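Local atomic coordinates of carbohydrate binding protein, putative, cpb33A (Cellvibrio japonicus, PDB entry 5FJQ), a protein that is a copper-dependent lytic polysaccharide monooxygenase important for efficient use of chitin, its catalytic domain being the part described here. Residues His24-Leu38 with Ala68-Pro81. Numbering follows the deposited sequence.
Sequences HPACIAAKAAGNGGL and ANLFGMDLARNDWP
Gly37 N donates to Asn69 O over 2.7 Å, reaching the carbonyl from above its plane. Gly34 O accepts from Gly72 N at 2.8 Å, so two backbone bonds tie the chain leaving helix 25-33 to the 3-10 segment 68-74. Glycine suits these places: Gly34 has positive phi, and Gly37 CA, bare of a side chain, lies 3.2 Å from Asn69 OD1. Gly72 CA makes a CA-H...O contact of 3.4 Å with Ala30 O. Small alanines line the helix face; Ala30 CB meets Met73 CE, swung toward it by bends at chi2 and chi3, and the edge of the Trp80 indole. Arg77 grips Asp79 side-on, NE to OD1 and NH2 to OD2, and this salt bridge lies against the first turn of the helix, Ala26 CA over a guanidinium face. At the N-cap, CG anti to the backbone N (chi1 173°) sets the His24 ring beside its own carbonyl carbon, where ND1 takes the Ala26 N-H in plane; Pro81 CG packs over one ring face in a CH-pi contact. Helices 25-33 and 10-17, joined by disulfide Cys14-Cys27, lie with segment 68-81 between strands 2-6 and 88-96, the L2 region beside the beta-sandwich core of AA10 lytic polysaccharide monooxygenases.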
loop_
_atom_site.group_PDB
_atom_site.type_symbol
_atom_site.label_atom_id
_atom_site.label_comp_id
_atom_site.label_asym_id
_atom_site.label_seq_id
_atom_site.Cartn_x
_atom_site.Cartn_y
_atom_site.Cartn_z
ATOM N N HIS A 24 -10.521 -13.394 9.973
ATOM C CA HIS A 24 -11.332 -12.267 9.541
ATOM C C HIS A 24 -11.816 -12.563 8.097
ATOM O O HIS A 24 -11.048 -13.030 7.288
ATOM C CB HIS A 24 -10.562 -10.938 9.672
ATOM C CG HIS A 24 -11.292 -9.773 9.094
ATOM N ND1 HIS A 24 -11.731 -9.751 7.779
ATOM C CD2 HIS A 24 -11.689 -8.600 9.649
ATOM C CE1 HIS A 24 -12.383 -8.620 7.561
ATOM N NE2 HIS A 24 -12.369 -7.903 8.674
ATOM N N PRO A 25 -13.089 -12.315 7.790
ATOM C CA PRO A 25 -13.592 -12.738 6.511
ATOM C C PRO A 25 -12.808 -12.215 5.269
ATOM O O PRO A 25 -12.565 -12.987 4.360
ATOM C CB PRO A 25 -15.057 -12.285 6.557
ATOM C CG PRO A 25 -15.017 -11.075 7.435
ATOM C CD PRO A 25 -14.087 -11.507 8.529
ATOM N N ALA A 26 -12.399 -10.953 5.223
ATOM C CA ALA A 26 -11.517 -10.459 4.099
ATOM C C ALA A 26 -10.186 -11.211 3.983
ATOM O O ALA A 26 -9.721 -11.478 2.888
ATOM C CB ALA A 26 -11.233 -8.950 4.235
ATOM N N CYS A 27 -9.552 -11.557 5.108
ATOM C CA CYS A 27 -8.270 -12.257 5.032
ATOM C C CYS A 27 -8.487 -13.722 4.690
ATOM O O CYS A 27 -7.643 -14.320 4.059
ATOM C CB CYS A 27 -7.455 -12.136 6.373
ATOM S SG CYS A 27 -7.181 -10.418 6.928
ATOM N N ILE A 28 -9.613 -14.303 5.144
ATOM C CA ILE A 28 -9.971 -15.684 4.750
ATOM C C ILE A 28 -10.096 -15.671 3.213
ATOM O O ILE A 28 -9.583 -16.586 2.495
ATOM C CB ILE A 28 -11.294 -16.122 5.421
ATOM C CG1 ILE A 28 -11.089 -16.253 6.990
ATOM C CG2 ILE A 28 -11.687 -17.486 4.898
ATOM C CD1 ILE A 28 -12.406 -16.469 7.735
ATOM N N ALA A 29 -10.785 -14.664 2.688
ATOM C CA ALA A 29 -10.912 -14.554 1.190
ATOM C C ALA A 29 -9.499 -14.394 0.532
ATOM O O ALA A 29 -9.159 -15.140 -0.396
ATOM C CB ALA A 29 -11.788 -13.403 0.814
ATOM N N ALA A 30 -8.704 -13.454 1.063
ATOM C CA ALA A 30 -7.366 -13.255 0.577
ATOM C C ALA A 30 -6.545 -14.573 0.590
ATOM O O ALA A 30 -5.806 -14.812 -0.333
ATOM C CB ALA A 30 -6.661 -12.153 1.333
ATOM N N LYS A 31 -6.645 -15.385 1.653
ATOM C CA LYS A 31 -5.934 -16.675 1.641
ATOM C C LYS A 31 -6.229 -17.503 0.372
ATOM O O LYS A 31 -5.298 -17.974 -0.280
ATOM C CB LYS A 31 -6.118 -17.490 2.929
ATOM C CG LYS A 31 -5.519 -18.900 2.835
ATOM C CD LYS A 31 -5.168 -19.396 4.246
ATOM C CE LYS A 31 -4.430 -20.726 4.200
ATOM N NZ LYS A 31 -4.477 -21.411 2.880
ATOM N N ALA A 32 -7.511 -17.611 0.019
ATOM C CA ALA A 32 -7.994 -18.416 -1.093
ATOM C C ALA A 32 -7.503 -17.852 -2.446
ATOM O O ALA A 32 -7.182 -18.623 -3.357
ATOM C CB ALA A 32 -9.528 -18.533 -1.039
ATOM N N ALA A 33 -7.399 -16.525 -2.559
ATOM C CA ALA A 33 -6.906 -15.898 -3.796
ATOM C C ALA A 33 -5.335 -15.821 -3.947
ATOM O O ALA A 33 -4.814 -15.621 -5.047
ATOM C CB ALA A 33 -7.550 -14.531 -3.969
ATOM N N GLY A 34 -4.586 -16.014 -2.869
ATOM C CA GLY A 34 -3.109 -15.887 -2.957
ATOM C C GLY A 34 -2.612 -14.996 -1.842
ATOM O O GLY A 34 -2.757 -13.751 -1.916
ATOM N N ASN A 35 -2.092 -15.603 -0.757
ATOM C CA ASN A 35 -1.590 -14.787 0.325
ATOM C C ASN A 35 -0.250 -15.263 0.922
ATOM O O ASN A 35 0.104 -14.819 1.986
ATOM C CB ASN A 35 -2.601 -14.686 1.451
ATOM C CG ASN A 35 -2.578 -15.920 2.403
ATOM O OD1 ASN A 35 -2.027 -17.027 2.061
ATOM N ND2 ASN A 35 -3.221 -15.761 3.565
ATOM N N GLY A 36 0.462 -16.187 0.280
ATOM C CA GLY A 36 1.670 -16.677 0.962
ATOM C C GLY A 36 2.748 -15.565 0.912
ATOM O O GLY A 36 3.739 -15.606 1.642
ATOM N N GLY A 37 2.576 -14.568 0.030
ATOM C CA GLY A 37 3.455 -13.371 0.154
ATOM C C GLY A 37 3.275 -12.565 1.452
ATOM O O GLY A 37 3.935 -11.550 1.662
ATOM N N LEU A 38 2.338 -12.957 2.316
ATOM C CA LEU A 38 2.074 -12.170 3.509
ATOM C C LEU A 38 3.170 -12.332 4.536
ATOM O O LEU A 38 3.237 -11.534 5.497
ATOM C CB LEU A 38 0.698 -12.468 4.139
ATOM C CG LEU A 38 -0.608 -12.022 3.461
ATOM C CD1 LEU A 38 -1.800 -12.599 4.187
ATOM C CD2 LEU A 38 -0.657 -10.507 3.453
ATOM N N ALA A 68 1.752 -12.989 -7.561
ATOM C CA ALA A 68 0.619 -13.886 -7.374
ATOM C C ALA A 68 0.342 -14.293 -5.909
ATOM O O ALA A 68 -0.818 -14.516 -5.487
ATOM C CB ALA A 68 0.767 -15.118 -8.301
ATOM N N ASN A 69 1.405 -14.488 -5.152
ATOM C CA ASN A 69 1.283 -14.869 -3.746
ATOM C C ASN A 69 0.682 -13.696 -2.850
ATOM O O ASN A 69 0.628 -13.809 -1.628
ATOM C CB ASN A 69 2.650 -15.411 -3.215
ATOM C CG ASN A 69 3.738 -14.332 -3.060
ATOM O OD1 ASN A 69 3.455 -13.115 -3.031
ATOM N ND2 ASN A 69 4.978 -14.774 -2.794
ATOM N N LEU A 70 0.225 -12.615 -3.487
ATOM C CA LEU A 70 -0.497 -11.526 -2.820
ATOM C C LEU A 70 -1.784 -11.139 -3.574
ATOM O O LEU A 70 -2.417 -10.137 -3.259
ATOM C CB LEU A 70 0.363 -10.275 -2.713
ATOM C CG LEU A 70 1.659 -10.386 -1.913
ATOM C CD1 LEU A 70 2.557 -9.218 -2.255
ATOM C CD2 LEU A 70 1.424 -10.495 -0.375
ATOM N N PHE A 71 -2.145 -11.914 -4.570
ATOM C CA PHE A 71 -3.380 -11.678 -5.337
ATOM C C PHE A 71 -4.638 -11.554 -4.432
ATOM O O PHE A 71 -5.612 -10.959 -4.823
ATOM C CB PHE A 71 -3.564 -12.777 -6.367
ATOM C CG PHE A 71 -2.814 -12.551 -7.669
ATOM C CD1 PHE A 71 -1.929 -11.449 -7.843
ATOM C CD2 PHE A 71 -2.935 -13.490 -8.704
ATOM C CE1 PHE A 71 -1.230 -11.261 -9.043
ATOM C CE2 PHE A 71 -2.239 -13.310 -9.906
ATOM C CZ PHE A 71 -1.384 -12.192 -10.067
ATOM N N GLY A 72 -4.566 -12.059 -3.184
ATOM C CA GLY A 72 -5.654 -11.994 -2.224
ATOM C C GLY A 72 -5.846 -10.511 -1.830
ATOM O O GLY A 72 -6.965 -10.054 -1.615
ATOM N N MET A 73 -4.726 -9.783 -1.850
ATOM C CA MET A 73 -4.670 -8.331 -1.602
ATOM C C MET A 73 -5.391 -7.481 -2.630
ATOM O O MET A 73 -5.708 -6.302 -2.324
ATOM C CB MET A 73 -3.214 -7.824 -1.378
ATOM C CG MET A 73 -2.467 -8.499 -0.213
ATOM S SD MET A 73 -3.235 -8.162 1.382
ATOM C CE MET A 73 -4.270 -9.605 1.562
ATOM N N ASP A 74 -5.731 -8.092 -3.784
ATOM C CA ASP A 74 -6.327 -7.371 -4.884
ATOM C C ASP A 74 -7.838 -7.372 -4.864
ATOM O O ASP A 74 -8.483 -6.802 -5.796
ATOM C CB ASP A 74 -5.811 -7.931 -6.180
ATOM C CG ASP A 74 -4.336 -7.557 -6.446
ATOM O OD1 ASP A 74 -3.928 -6.426 -6.115
ATOM O OD2 ASP A 74 -3.566 -8.358 -6.993
ATOM N N LEU A 75 -8.411 -8.051 -3.873
ATOM C CA LEU A 75 -9.899 -8.260 -3.822
ATOM C C LEU A 75 -10.604 -6.945 -3.432
ATOM O O LEU A 75 -10.139 -6.310 -2.514
ATOM C CB LEU A 75 -10.221 -9.350 -2.793
ATOM C CG LEU A 75 -9.713 -10.745 -3.209
ATOM C CD1 LEU A 75 -10.044 -11.814 -2.188
ATOM C CD2 LEU A 75 -10.169 -11.154 -4.579
ATOM N N ALA A 76 -11.684 -6.554 -4.130
ATOM C CA ALA A 76 -12.574 -5.434 -3.736
ATOM C C ALA A 76 -13.485 -5.835 -2.555
ATOM O O ALA A 76 -14.327 -6.700 -2.676
ATOM C CB ALA A 76 -13.419 -5.024 -4.946
ATOM N N ARG A 77 -13.302 -5.237 -1.395
ATOM C CA ARG A 77 -14.101 -5.579 -0.223
ATOM C C ARG A 77 -14.281 -4.318 0.546
ATOM O O ARG A 77 -13.394 -3.497 0.536
ATOM C CB ARG A 77 -13.377 -6.616 0.599
ATOM C CG ARG A 77 -13.277 -7.927 -0.192
ATOM C CD ARG A 77 -12.678 -9.027 0.630
ATOM N NE ARG A 77 -13.536 -9.335 1.777
ATOM C CZ ARG A 77 -14.408 -10.351 1.842
ATOM N NH1 ARG A 77 -14.543 -11.208 0.854
ATOM N NH2 ARG A 77 -15.117 -10.556 2.954
ATOM N N ASN A 78 -15.450 -4.152 1.162
ATOM C CA ASN A 78 -15.748 -2.982 2.012
ATOM C C ASN A 78 -15.525 -3.397 3.443
ATOM O O ASN A 78 -15.947 -2.683 4.381
ATOM C CB ASN A 78 -17.210 -2.544 1.844
ATOM C CG ASN A 78 -18.210 -3.705 2.026
ATOM O OD1 ASN A 78 -17.844 -4.860 2.308
ATOM N ND2 ASN A 78 -19.497 -3.399 1.843
ATOM N N ASP A 79 -14.878 -4.538 3.638
ATOM C CA ASP A 79 -14.669 -5.019 5.035
ATOM C C ASP A 79 -13.202 -5.275 5.388
ATOM O O ASP A 79 -12.872 -5.933 6.430
ATOM C CB ASP A 79 -15.511 -6.243 5.311
ATOM C CG ASP A 79 -15.002 -7.461 4.573
ATOM O OD1 ASP A 79 -14.189 -7.283 3.633
ATOM O OD2 ASP A 79 -15.411 -8.581 4.929
ATOM N N TRP A 80 -12.299 -4.724 4.575
ATOM C CA TRP A 80 -10.869 -4.877 4.929
ATOM C C TRP A 80 -10.659 -4.328 6.319
ATOM O O TRP A 80 -11.295 -3.306 6.685
ATOM C CB TRP A 80 -9.956 -4.173 3.951
ATOM C CG TRP A 80 -9.860 -4.834 2.593
ATOM C CD1 TRP A 80 -10.399 -4.346 1.414
ATOM C CD2 TRP A 80 -9.217 -6.095 2.239
ATOM N NE1 TRP A 80 -10.110 -5.206 0.384
ATOM C CE2 TRP A 80 -9.390 -6.274 0.847
ATOM C CE3 TRP A 80 -8.503 -7.072 2.953
ATOM C CZ2 TRP A 80 -8.896 -7.411 0.148
ATOM C CZ3 TRP A 80 -8.010 -8.203 2.233
ATOM C CH2 TRP A 80 -8.209 -8.344 0.866
ATOM N N PRO A 81 -9.803 -4.985 7.138
ATOM C CA PRO A 81 -9.525 -4.329 8.433
ATOM C C PRO A 81 -8.959 -2.909 8.248
ATOM O O PRO A 81 -7.953 -2.734 7.563
ATOM C CB PRO A 81 -8.457 -5.225 9.053
ATOM C CG PRO A 81 -8.753 -6.589 8.486
ATOM C CD PRO A 81 -9.222 -6.338 7.060
#